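PDB 2J13: polysaccharide deacetylase from Bacillus anthracis, which probably removes acetyl groups from N-acetylated sugars of cell-wall peptidoglycan, as a zinc-containing family 4 carbohydrate esterase. Local coordinates for residues I110-F120 and E131-I139; L100-I110 and K140-V148. All blocks are in the same frame, centred on the assembly; numbering follows the deposited sequence. Where two conformers were deposited one is given.

Contact 1 (I110-F120 and E131-I139); sequences IGNHSWSHPDF and ELTSVTEEI. With ZN (zinc ion), chain B.
N112, the last residue of strand 109-112, lays its carboxamide against helix 125-143, and its side chain is worth following outward. CB leads to CG with a first torsion of -169°, opposite the backbone N, which carries the amide to the helix. CG comes against the V135 methyl CG1. At the tip OD1 sits over V135 CB and accepts from the backbone N of S114 at 2.9 Å, closing an Asx turn. ND2 gives a good bond to L132 O, 2.9 Å away and in the amide plane, and a weak one to T136 OG1, which also pairs with the Y171 hydroxyl. L132 O therefore takes two donors, this amide and the helical N-H of T136.

Beyond the turn, W115 rests on the helix: its CE3 is 3.8 Å from V135 CG2, and E138 CB lies at the ring edge near CZ3. E131 folds back at its second torsion (-78°) to bring its carboxylate against the backbone of S116. OE1 receives the S116 N-H almost straight (176°) on its syn lone pair at 2.8 Å, while OE2 is met by S116 OG at 2.6 Å, somewhat out of the carboxylate plane. K127 forms a salt bridge to that second oxygen. P118 CD packs 3.3 Å from E131 OE1, and F120 CZ touches L132 CD2 farther along.

H113 and H117 turn away from the helix, and their NE2 atoms both bind zinc, at 2.0 and 2.1 Å; D56 and H234 also belong to zinc sites here. Chemically, the N112 amide and the E131 carboxylate hold backbone N-H groups of the H-x-x-x-H loop, at S114 and S116, which probably fixes the spacing of the two imidazoles.

Contact 2 (L100-I110 and K140-V148); sequences LLRMKDEGHII and KKVTGQKEV
T143 pushes its methyl CG2 between I110 and L100, meeting I110 CD1 tip to tip at 3.7 Å. The methyl lies opposite the carbonyl carbon, which leaves OG1 between N and C (chi1 72°). There it accepts the N-H of Q145 at 3.1 Å, an ST turn, and bonds to I139 O one helical turn back. L100 and K104 are each modelled in two conformers, and their contacts hold for one of them: L100 CG touches the T143 methyl, L100 CD2 crosses V142 CG1 at about a right angle, and the aliphatic part of K104 runs past T143. L101 CD2 reaches over V142 O.

After G144, whose positive phi ends the helix, Q145 extends straight to the edge of strand 109-112. Its amide uses both ends on one residue: OE1 takes the I110 N-H at 2.9 Å, and NE2 gives to I110 O, also at 2.9 Å, each in the acceptor's carbonyl plane. The pair fixes the amide flip and mimics a neighbouring strand. NE2 also donates to E147 O, and a water joins OE1 to H108 O, so the amide is held from several sides.

On its other side the strand pairs with A84 and F86 of strand 84-88. Helices packed outside parallel strands in this way are typical of the distorted beta/alpha barrel of the NodB homology domain.

Contacts 1 and 2 lie side by side, their centres 14 Å apart, and use the same two elements, strand 109-112 and helix 125-143, with I110 common to both. Along the chain the order is 100-110, 110-120, 131-139, 140-148, so contact 1 falls within the span that contact 2 brackets. V148 bridges them, packing on N112, T136 and I139. Helix 125-143 thus runs back antiparallel to the strand, its earlier turns beside the zinc-binding loop and its last turn against helix 97-105. The one helix therefore spans from the loop carrying H113 and H117 to the part of the strand near helix 97-105.

Contact 1 (I110-F120 and E131-I139)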
loop_
_atom_site.group_PDB
_atom_site.type_symbol
_atom_site.label_atom_id
_atom_site.label_comp_id
_atom_site.label_asym_id
_atom_site.label_seq_id
_atom_site.Cartn_x
_atom_site.Cartn_y
_atom_site.Cartn_z
ATOM N N ILE A 110 -4.626 3.187 6.871
ATOM C CA ILE A 110 -4.186 4.223 5.949
ATOM C C ILE A 110 -2.660 4.187 5.904
ATOM O O ILE A 110 -1.975 4.295 6.951
ATOM C CB ILE A 110 -4.683 5.633 6.350
ATOM C CG1 ILE A 110 -6.210 5.660 6.480
ATOM C CG2 ILE A 110 -4.249 6.670 5.342
ATOM C CD1 ILE A 110 -6.674 6.983 7.138
ATOM N N GLY A 111 -2.134 3.947 4.704
ATOM C CA GLY A 111 -0.686 3.927 4.486
ATOM C C GLY A 111 -0.179 5.213 3.876
ATOM O O GLY A 111 -0.932 6.050 3.452
ATOM N N ASN A 112 1.142 5.305 3.797
ATOM C CA ASN A 112 1.858 6.481 3.385
ATOM C C ASN A 112 2.379 6.328 1.949
ATOM O O ASN A 112 3.222 5.447 1.700
ATOM C CB ASN A 112 3.019 6.686 4.348
ATOM C CG ASN A 112 3.708 8.023 4.200
ATOM O OD1 ASN A 112 3.810 8.588 3.103
ATOM N ND2 ASN A 112 4.195 8.559 5.344
ATOM N N HIS A 113 1.912 7.175 1.029
ATOM C CA HIS A 113 2.332 7.150 -0.373
ATOM C C HIS A 113 3.079 8.446 -0.744
ATOM O O HIS A 113 3.197 8.765 -1.921
ATOM C CB HIS A 113 1.134 6.941 -1.292
ATOM C CG HIS A 113 1.439 6.412 -2.657
ATOM N ND1 HIS A 113 2.387 5.448 -2.907
ATOM C CD2 HIS A 113 0.846 6.673 -3.842
ATOM C CE1 HIS A 113 2.403 5.180 -4.209
ATOM N NE2 HIS A 113 1.479 5.911 -4.801
ATOM N N SER A 114 3.551 9.167 0.273
ATOM C CA SER A 114 4.313 10.444 0.165
ATOM C C SER A 114 3.494 11.693 -0.096
ATOM O O SER A 114 2.390 11.637 -0.620
ATOM C CB SER A 114 5.397 10.349 -0.923
ATOM O OG SER A 114 4.882 10.742 -2.165
ATOM N N TRP A 115 4.036 12.847 0.289
ATOM C CA TRP A 115 3.290 14.090 0.161
ATOM C C TRP A 115 2.974 14.471 -1.275
ATOM O O TRP A 115 1.819 14.708 -1.613
ATOM C CB TRP A 115 4.011 15.238 0.875
ATOM C CG TRP A 115 3.098 16.417 0.956
ATOM C CD1 TRP A 115 3.012 17.458 0.072
ATOM C CD2 TRP A 115 2.046 16.606 1.906
ATOM N NE1 TRP A 115 1.979 18.305 0.444
ATOM C CE2 TRP A 115 1.369 17.791 1.554
ATOM C CE3 TRP A 115 1.614 15.880 3.027
ATOM C CZ2 TRP A 115 0.281 18.279 2.294
ATOM C CZ3 TRP A 115 0.527 16.360 3.752
ATOM C CH2 TRP A 115 -0.116 17.545 3.380
ATOM N N SER A 116 4.000 14.551 -2.112
ATOM C CA SER A 116 3.862 15.046 -3.482
ATOM C C SER A 116 4.133 13.997 -4.583
ATOM O O SER A 116 4.150 14.338 -5.796
ATOM C CB SER A 116 4.745 16.280 -3.681
ATOM O OG SER A 116 6.089 15.924 -3.580
ATOM N N HIS A 117 4.317 12.736 -4.183
ATOM C CA HIS A 117 4.483 11.632 -5.128
ATOM C C HIS A 117 5.669 11.796 -6.083
ATOM O O HIS A 117 5.569 11.453 -7.261
ATOM C CB HIS A 117 3.169 11.473 -5.925
ATOM C CG HIS A 117 2.937 10.113 -6.527
ATOM N ND1 HIS A 117 3.086 9.863 -7.877
ATOM C CD2 HIS A 117 2.467 8.966 -5.987
ATOM C CE1 HIS A 117 2.766 8.600 -8.129
ATOM N NE2 HIS A 117 2.364 8.037 -6.998
ATOM N N PRO A 118 6.838 12.208 -5.566
ATOM C CA PRO A 118 8.059 12.166 -6.379
ATOM C C PRO A 118 8.632 10.784 -6.411
ATOM O O PRO A 118 8.368 9.960 -5.533
ATOM C CB PRO A 118 9.002 13.056 -5.592
ATOM C CG PRO A 118 8.654 12.724 -4.166
ATOM C CD PRO A 118 7.139 12.676 -4.205
ATOM N N ASP A 119 9.446 10.517 -7.414
ATOM C CA ASP A 119 10.309 9.343 -7.361
ATOM C C ASP A 119 11.319 9.528 -6.228
ATOM O O ASP A 119 12.078 10.537 -6.200
ATOM C CB ASP A 119 11.016 9.148 -8.718
ATOM C CG ASP A 119 10.137 8.402 -9.761
ATOM O OD1 ASP A 119 8.981 7.972 -9.448
ATOM O OD2 ASP A 119 10.636 8.227 -10.925
ATOM N N PHE A 120 11.333 8.593 -5.275
ATOM C CA PHE A 120 12.179 8.699 -4.064
ATOM C C PHE A 120 13.671 8.720 -4.384
ATOM O O PHE A 120 14.459 9.276 -3.644
ATOM C CB PHE A 120 11.913 7.585 -3.069
ATOM C CG PHE A 120 10.591 7.730 -2.296
ATOM C CD1 PHE A 120 9.762 8.825 -2.477
ATOM C CD2 PHE A 120 10.269 6.794 -1.343
ATOM C CE1 PHE A 120 8.578 8.958 -1.729
ATOM C CE2 PHE A 120 9.093 6.912 -0.590
ATOM C CZ PHE A 120 8.253 7.990 -0.806
ATOM N N GLU A 131 8.848 14.336 2.888
ATOM C CA GLU A 131 7.804 13.697 2.078
ATOM C C GLU A 131 7.071 12.603 2.850
ATOM O O GLU A 131 5.841 12.468 2.672
ATOM C CB GLU A 131 8.413 13.107 0.790
ATOM C CG GLU A 131 8.757 14.167 -0.269
ATOM C CD GLU A 131 7.550 14.645 -1.018
ATOM O OE1 GLU A 131 6.604 13.845 -1.200
ATOM O OE2 GLU A 131 7.515 15.813 -1.432
ATOM N N LEU A 132 7.789 11.836 3.684
ATOM C CA LEU A 132 7.168 10.773 4.510
ATOM C C LEU A 132 6.549 11.343 5.783
ATOM O O LEU A 132 5.404 11.057 6.102
ATOM C CB LEU A 132 8.176 9.698 4.876
ATOM C CG LEU A 132 8.690 8.912 3.665
ATOM C CD1 LEU A 132 9.767 7.979 4.166
ATOM C CD2 LEU A 132 7.570 8.177 2.945
ATOM N N THR A 133 7.305 12.169 6.501
ATOM C CA THR A 133 6.850 12.664 7.800
ATOM C C THR A 133 5.609 13.523 7.666
ATOM O O THR A 133 4.704 13.428 8.525
ATOM C CB THR A 133 7.962 13.454 8.514
ATOM O OG1 THR A 133 9.116 12.599 8.677
ATOM C CG2 THR A 133 7.463 13.920 9.890
ATOM N N SER A 134 5.521 14.336 6.632
ATOM C CA SER A 134 4.353 15.189 6.436
ATOM C C SER A 134 3.055 14.388 6.288
ATOM O O SER A 134 2.026 14.746 6.880
ATOM C CB SER A 134 4.538 16.156 5.280
ATOM O OG SER A 134 4.753 15.509 4.072
ATOM N N VAL A 135 3.083 13.316 5.512
ATOM C CA VAL A 135 1.925 12.443 5.380
ATOM C C VAL A 135 1.598 11.733 6.673
ATOM O O VAL A 135 0.416 11.638 7.049
ATOM C CB VAL A 135 2.096 11.390 4.209
ATOM C CG1 VAL A 135 0.969 10.348 4.182
ATOM C CG2 VAL A 135 2.132 12.079 2.890
ATOM N N THR A 136 2.596 11.210 7.364
ATOM C CA THR A 136 2.365 10.491 8.617
ATOM C C THR A 136 1.675 11.383 9.638
ATOM O O THR A 136 0.653 11.024 10.208
ATOM C CB THR A 136 3.649 9.905 9.189
ATOM O OG1 THR A 136 4.093 8.849 8.311
ATOM C CG2 THR A 136 3.422 9.327 10.587
ATOM N N GLU A 137 2.220 12.570 9.794
ATOM C CA GLU A 137 1.634 13.534 10.747
ATOM C C GLU A 137 0.223 13.940 10.317
ATOM O O GLU A 137 -0.688 14.075 11.171
ATOM C CB GLU A 137 2.549 14.748 10.864
ATOM C CG GLU A 137 3.900 14.411 11.482
ATOM C CD GLU A 137 4.822 15.610 11.660
ATOM O OE1 GLU A 137 4.539 16.706 11.139
ATOM O OE2 GLU A 137 5.867 15.410 12.319
ATOM N N GLU A 138 -0.004 14.154 9.027
ATOM C CA GLU A 138 -1.335 14.514 8.530
ATOM C C GLU A 138 -2.343 13.376 8.730
ATOM O O GLU A 138 -3.488 13.625 9.171
ATOM C CB GLU A 138 -1.267 14.938 7.076
ATOM C CG GLU A 138 -2.383 15.762 6.568
ATOM C CD GLU A 138 -2.358 17.230 7.089
ATOM O OE1 GLU A 138 -1.261 17.814 7.335
ATOM O OE2 GLU A 138 -3.449 17.804 7.238
ATOM N N ILE A 139 -1.961 12.139 8.433
ATOM C CA ILE A 139 -2.851 11.001 8.692
ATOM C C ILE A 139 -3.278 10.950 10.173
ATOM O O ILE A 139 -4.479 10.875 10.499
ATOM C CB ILE A 139 -2.196 9.647 8.299
ATOM C CG1 ILE A 139 -2.074 9.526 6.785
ATOM C CG2 ILE A 139 -3.004 8.481 8.903
ATOM C CD1 ILE A 139 -1.070 8.390 6.368
HETATM ZN ZN ZN B . 1.345 6.248 -6.793
#

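Contact 2 (L100-I110 and K140-V148)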
loop_
_atom_site.group_PDB
_atom_site.type_symbol
_atom_site.label_atom_id
_atom_site.label_comp_id
_atom_site.label_asym_id
_atom_site.label_seq_id
_atom_site.Cartn_x
_atom_site.Cartn_y
_atom_site.Cartn_z
ATOM N N LEU A 100 -11.030 9.836 3.527
ATOM C CA LEU A 100 -10.024 9.458 4.485
ATOM C C LEU A 100 -10.636 9.023 5.827
ATOM O O LEU A 100 -10.259 8.021 6.402
ATOM C CB LEU A 100 -9.060 10.625 4.636
ATOM C CG LEU A 100 -7.679 10.410 5.204
ATOM C CD1 LEU A 100 -6.791 9.577 4.280
ATOM C CD2 LEU A 100 -7.085 11.786 5.420
ATOM N N LEU A 101 -11.622 9.796 6.308
ATOM C CA LEU A 101 -12.303 9.461 7.520
ATOM C C LEU A 101 -13.103 8.163 7.400
ATOM O O LEU A 101 -13.193 7.422 8.367
ATOM C CB LEU A 101 -13.182 10.643 7.948
ATOM C CG LEU A 101 -12.305 11.808 8.419
ATOM C CD1 LEU A 101 -13.137 13.065 8.601
ATOM C CD2 LEU A 101 -11.625 11.436 9.726
ATOM N N ARG A 102 -13.681 7.890 6.240
ATOM C CA ARG A 102 -14.325 6.574 6.005
ATOM C C ARG A 102 -13.311 5.452 6.126
ATOM O O ARG A 102 -13.578 4.390 6.656
ATOM C CB ARG A 102 -14.965 6.502 4.615
ATOM C CG ARG A 102 -16.249 7.327 4.455
ATOM C CD ARG A 102 -17.052 6.901 3.270
ATOM N NE ARG A 102 -17.523 5.527 3.405
ATOM C CZ ARG A 102 -18.040 4.812 2.411
ATOM N NH1 ARG A 102 -18.180 5.332 1.208
ATOM N NH2 ARG A 102 -18.425 3.568 2.629
ATOM N N MET A 103 -12.111 5.661 5.597
ATOM C CA MET A 103 -11.110 4.618 5.678
ATOM C C MET A 103 -10.820 4.225 7.132
ATOM O O MET A 103 -10.807 3.037 7.483
ATOM C CB MET A 103 -9.842 5.077 4.946
ATOM C CG MET A 103 -10.012 5.188 3.434
ATOM S SD MET A 103 -8.564 6.068 2.741
ATOM C CE MET A 103 -9.104 6.366 1.045
ATOM N N LYS A 104 -10.635 5.222 7.990
ATOM C CA LYS A 104 -10.329 4.964 9.395
ATOM C C LYS A 104 -11.551 4.414 10.130
ATOM O O LYS A 104 -11.428 3.454 10.876
ATOM C CB LYS A 104 -9.813 6.230 10.081
ATOM C CG LYS A 104 -9.504 6.077 11.573
ATOM C CD LYS A 104 -10.660 6.581 12.456
ATOM C CE LYS A 104 -10.267 6.713 13.905
ATOM N NZ LYS A 104 -10.214 5.419 14.641
ATOM N N ASP A 105 -12.699 5.013 9.881
ATOM C CA ASP A 105 -13.941 4.675 10.590
ATOM C C ASP A 105 -14.451 3.296 10.241
ATOM O O ASP A 105 -15.080 2.644 11.085
ATOM C CB ASP A 105 -15.022 5.728 10.314
ATOM C CG ASP A 105 -14.690 7.097 10.914
ATOM O OD1 ASP A 105 -13.787 7.186 11.784
ATOM O OD2 ASP A 105 -15.316 8.104 10.504
ATOM N N GLU A 106 -14.179 2.832 9.020
ATOM C CA GLU A 106 -14.671 1.516 8.567
ATOM C C GLU A 106 -13.659 0.359 8.647
ATOM O O GLU A 106 -13.846 -0.686 8.021
ATOM C CB GLU A 106 -15.285 1.651 7.179
ATOM C CG GLU A 106 -16.407 2.705 7.180
ATOM C CD GLU A 106 -16.938 3.106 5.833
ATOM O OE1 GLU A 106 -16.675 2.407 4.825
ATOM O OE2 GLU A 106 -17.687 4.140 5.799
ATOM N N GLY A 107 -12.604 0.527 9.432
ATOM C CA GLY A 107 -11.729 -0.569 9.796
ATOM C C GLY A 107 -10.546 -0.829 8.877
ATOM O O GLY A 107 -9.947 -1.900 8.936
ATOM N N HIS A 108 -10.198 0.157 8.052
ATOM C CA HIS A 108 -9.049 0.004 7.141
ATOM C C HIS A 108 -7.785 0.615 7.735
ATOM O O HIS A 108 -7.829 1.239 8.819
ATOM C CB HIS A 108 -9.383 0.592 5.795
ATOM C CG HIS A 108 -10.604 -0.018 5.208
ATOM N ND1 HIS A 108 -10.677 -1.356 4.878
ATOM C CD2 HIS A 108 -11.832 0.499 4.984
ATOM C CE1 HIS A 108 -11.890 -1.620 4.430
ATOM N NE2 HIS A 108 -12.612 -0.517 4.490
ATOM N N ILE A 109 -6.656 0.378 7.067
ATOM C CA ILE A 109 -5.381 0.979 7.484
ATOM C C ILE A 109 -5.037 1.996 6.438
ATOM O O ILE A 109 -5.181 1.712 5.235
ATOM C CB ILE A 109 -4.288 -0.058 7.580
ATOM C CG1 ILE A 109 -4.632 -1.056 8.677
ATOM C CG2 ILE A 109 -2.926 0.610 7.789
ATOM C CD1 ILE A 109 -3.762 -2.273 8.649
ATOM N N ILE A 110 -4.626 3.187 6.871
ATOM C CA ILE A 110 -4.186 4.223 5.949
ATOM C C ILE A 110 -2.660 4.187 5.904
ATOM O O ILE A 110 -1.975 4.295 6.951
ATOM C CB ILE A 110 -4.683 5.633 6.350
ATOM C CG1 ILE A 110 -6.210 5.660 6.480
ATOM C CG2 ILE A 110 -4.249 6.670 5.342
ATOM C CD1 ILE A 110 -6.674 6.983 7.138
ATOM N N LYS A 140 -2.297 11.035 11.064
ATOM C CA LYS A 140 -2.536 11.005 12.519
ATOM C C LYS A 140 -3.399 12.157 12.999
ATOM O O LYS A 140 -4.376 11.926 13.757
ATOM C CB LYS A 140 -1.216 11.000 13.258
ATOM C CG LYS A 140 -0.475 9.671 13.178
ATOM C CD LYS A 140 0.908 9.797 13.766
ATOM C CE LYS A 140 1.623 8.479 13.739
ATOM N NZ LYS A 140 2.893 8.546 14.467
ATOM N N LYS A 141 -3.121 13.364 12.524
ATOM C CA LYS A 141 -3.904 14.563 12.987
ATOM C C LYS A 141 -5.325 14.553 12.415
ATOM O O LYS A 141 -6.283 14.859 13.136
ATOM C CB LYS A 141 -3.239 15.842 12.538
ATOM C CG LYS A 141 -1.932 16.150 13.209
ATOM C CD LYS A 141 -2.084 16.453 14.699
ATOM C CE LYS A 141 -0.832 17.073 15.317
ATOM N NZ LYS A 141 -0.882 17.093 16.824
ATOM N N VAL A 142 -5.470 14.203 11.129
ATOM C CA VAL A 142 -6.763 14.254 10.449
ATOM C C VAL A 142 -7.671 13.114 10.894
ATOM O O VAL A 142 -8.892 13.322 11.156
ATOM C CB VAL A 142 -6.621 14.305 8.924
ATOM C CG1 VAL A 142 -7.945 14.084 8.247
ATOM C CG2 VAL A 142 -5.998 15.620 8.472
ATOM N N THR A 143 -7.132 11.908 11.013
ATOM C CA THR A 143 -8.008 10.745 11.226
ATOM C C THR A 143 -7.960 10.125 12.601
ATOM O O THR A 143 -8.875 9.390 12.983
ATOM C CB THR A 143 -7.656 9.598 10.247
ATOM O OG1 THR A 143 -6.420 9.012 10.644
ATOM C CG2 THR A 143 -7.589 10.087 8.862
ATOM N N GLY A 144 -6.904 10.411 13.354
ATOM C CA GLY A 144 -6.635 9.752 14.600
ATOM C C GLY A 144 -6.097 8.355 14.584
ATOM O O GLY A 144 -5.921 7.767 15.630
ATOM N N GLN A 145 -5.736 7.837 13.400
ATOM C CA GLN A 145 -5.008 6.588 13.342
ATOM C C GLN A 145 -3.749 6.714 14.192
ATOM O O GLN A 145 -2.978 7.695 14.070
ATOM C CB GLN A 145 -4.641 6.267 11.883
ATOM C CG GLN A 145 -3.970 4.931 11.715
ATOM C CD GLN A 145 -3.824 4.576 10.249
ATOM O OE1 GLN A 145 -4.820 4.302 9.574
ATOM N NE2 GLN A 145 -2.585 4.541 9.758
ATOM N N LYS A 146 -3.501 5.703 15.007
ATOM C CA LYS A 146 -2.437 5.758 16.015
ATOM C C LYS A 146 -1.038 5.698 15.427
ATOM O O LYS A 146 -0.151 6.456 15.837
ATOM C CB LYS A 146 -2.616 4.612 17.008
ATOM C CG LYS A 146 -1.623 4.599 18.159
ATOM C CD LYS A 146 -1.672 3.279 18.899
ATOM C CE LYS A 146 -0.620 3.196 19.991
ATOM N NZ LYS A 146 -0.542 1.805 20.528
ATOM N N GLU A 147 -0.843 4.776 14.478
ATOM C CA GLU A 147 0.471 4.499 13.948
ATOM C C GLU A 147 0.342 4.498 12.431
ATOM O O GLU A 147 -0.704 4.124 11.906
ATOM C CB GLU A 147 0.948 3.131 14.416
ATOM C CG GLU A 147 1.182 2.959 15.940
ATOM C CD GLU A 147 2.228 3.928 16.488
ATOM O OE1 GLU A 147 3.128 4.345 15.722
ATOM O OE2 GLU A 147 2.167 4.285 17.696
ATOM N N VAL A 148 1.411 4.907 11.760
ATOM C CA VAL A 148 1.519 4.792 10.304
ATOM C C VAL A 148 2.787 3.972 10.058
ATOM O O VAL A 148 3.902 4.501 10.118
ATOM C CB VAL A 148 1.578 6.156 9.616
ATOM C CG1 VAL A 148 1.781 6.001 8.113
ATOM C CG2 VAL A 148 0.296 7.015 9.914
HETATM O O HOH W 1 -7.048 3.277 10.384
#